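Autophagy protein 5 (Saccharomyces cerevisiae, PDB 2DYO) takes part in autophagic vesicle formation and cytoplasm-to-vacuole transport, and is required for selective autophagy of the nucleus and mitochondria. Local coordinates at residues 92-95 with 96-100. Numbering follows the deposited sequence.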
loop_
_atom_site.group_PDB
_atom_site.type_symbol
_atom_site.label_atom_id
_atom_site.label_comp_id
_atom_site.label_asym_id
_atom_site.label_seq_id
_atom_site.Cartn_x
_atom_site.Cartn_y
_atom_site.Cartn_z
ATOM N N VAL A 92 -0.261 0.245 -3.403
ATOM C CA VAL A 92 -0.615 -0.998 -4.081
ATOM C C VAL A 92 -2.078 -0.936 -4.527
ATOM O O VAL A 92 -2.435 -1.412 -5.611
ATOM C CB VAL A 92 -0.386 -2.218 -3.149
ATOM C CG1 VAL A 92 -0.928 -3.497 -3.796
ATOM C CG2 VAL A 92 1.122 -2.384 -2.888
ATOM N N LEU A 93 -2.927 -0.353 -3.687
ATOM C CA LEU A 93 -4.335 -0.208 -4.042
ATOM C C LEU A 93 -4.408 0.738 -5.237
ATOM O O LEU A 93 -5.154 0.502 -6.195
ATOM C CB LEU A 93 -5.129 0.380 -2.869
ATOM C CG LEU A 93 -5.370 -0.515 -1.645
ATOM C CD1 LEU A 93 -6.064 0.290 -0.550
ATOM C CD2 LEU A 93 -6.222 -1.710 -2.036
ATOM N N PHE A 94 -3.610 1.804 -5.182
ATOM C CA PHE A 94 -3.587 2.796 -6.253
ATOM C C PHE A 94 -3.159 2.175 -7.580
ATOM O O PHE A 94 -3.801 2.393 -8.608
ATOM C CB PHE A 94 -2.627 3.940 -5.908
ATOM C CG PHE A 94 -2.602 5.039 -6.938
ATOM C CD1 PHE A 94 -3.605 6.000 -6.973
ATOM C CD2 PHE A 94 -1.583 5.101 -7.879
ATOM C CE1 PHE A 94 -3.591 7.014 -7.938
ATOM C CE2 PHE A 94 -1.559 6.107 -8.848
ATOM C CZ PHE A 94 -2.565 7.067 -8.874
ATOM N N ASP A 95 -2.064 1.418 -7.559
ATOM C CA ASP A 95 -1.557 0.780 -8.770
ATOM C C ASP A 95 -2.609 -0.131 -9.378
ATOM O O ASP A 95 -2.759 -0.197 -10.597
ATOM C CB ASP A 95 -0.296 -0.037 -8.470
ATOM C CG ASP A 95 0.898 0.829 -8.136
ATOM O OD1 ASP A 95 0.768 2.067 -8.189
ATOM O OD2 ASP A 95 1.974 0.273 -7.828
ATOM N N CYS A 96 -3.337 -0.835 -8.522
ATOM C CA CYS A 96 -4.371 -1.740 -8.981
ATOM C C CYS A 96 -5.513 -0.983 -9.655
ATOM O O CYS A 96 -6.115 -1.478 -10.604
ATOM C CB CYS A 96 -4.910 -2.556 -7.809
ATOM S SG CYS A 96 -6.348 -3.531 -8.246
ATOM N N LEU A 97 -5.805 0.219 -9.165
ATOM C CA LEU A 97 -6.879 1.029 -9.731
ATOM C C LEU A 97 -6.433 1.874 -10.928
ATOM O O LEU A 97 -7.213 2.110 -11.849
ATOM C CB LEU A 97 -7.464 1.952 -8.657
ATOM C CG LEU A 97 -8.105 1.286 -7.435
ATOM C CD1 LEU A 97 -8.457 2.344 -6.395
ATOM C CD2 LEU A 97 -9.340 0.519 -7.862
ATOM N N ALA A 98 -5.182 2.322 -10.911
ATOM C CA ALA A 98 -4.640 3.165 -11.977
ATOM C C ALA A 98 -4.471 2.448 -13.309
ATOM O O ALA A 98 -4.683 3.037 -14.371
ATOM C CB ALA A 98 -3.303 3.759 -11.541
ATOM N N GLY A 99 -4.083 1.179 -13.257
ATOM C CA GLY A 99 -3.890 0.435 -14.487
ATOM C C GLY A 99 -2.651 0.912 -15.222
ATOM O O GLY A 99 -1.623 1.186 -14.608
ATOM N N LYS A 100 -2.741 1.037 -16.540
ATOM C CA LYS A 100 -1.587 1.474 -17.314
ATOM C C LYS A 100 -1.242 2.957 -17.120
ATOM O O LYS A 100 -0.188 3.413 -17.567
ATOM C CB LYS A 100 -1.813 1.179 -18.799
ATOM C CG LYS A 100 -0.554 1.308 -19.650
ATOM C CD LYS A 100 -0.827 1.042 -21.121
ATOM C CE LYS A 100 0.455 1.117 -21.935
ATOM N NZ LYS A 100 0.180 1.070 -23.396
HETATM O O HOH W 1 -0.701 1.055 -12.360
#
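Phe94 and Ala98, one turn apart on helix 90-98, make the apolar side-chain contact of this helix end. A chi1 of -177° swings the Phe94 ring along the helix toward its C-terminal end, and Phe94 CE2 comes 4.0 Å from Ala98 CB, which lies over one ring face. The same methyl, Ala98 CB, rests 3.3 Å from Phe94 O. Asp95 OD1 meets the ring in plane at its edge, while an acidic side chain from the chain of another protein also packs against Phe94. One turn on from Leu93, Leu97 has its CG beside the backbone N (chi1 -61°), which sets Leu97 CG 3.3 Å from Leu93 O; both leucine side chains touch Ile84 of strand 82-84.

Main-chain bonds hold the turns together. Cys96 N donates to Val92 O, and Leu97 N to Leu93 O (3.1 Å). The bond from Ala98 N to Phe94 O, at 2.7 Å, is the shortest of the set; Phe94 O also takes a weak bond from Leu97 N. Gly99 N closes the series on Asp95 O at 3.3 Å. There Gly99 adopts positive phi (71°) and the chain leaves the helix. A water donates to Asp95 O at 3.0 Å, so this carbonyl has two donors.

The buried Asp95 carboxylate is satisfied beyond the helix, by a salt bridge from OD1 to Arg44 and a hydrogen bond from Gly257 N to OD2. This helix of the UblA region thus lies at the interface of the two ubiquitin-like parts: Leu93 and Leu97 add apolar packing on its own sheet, Val92 and Asp95 touch strand 280-286 of the UblB sheet, and the carboxylate bonds to both parts, through Arg44 on the UblA side and Gly257 N on the UblB side.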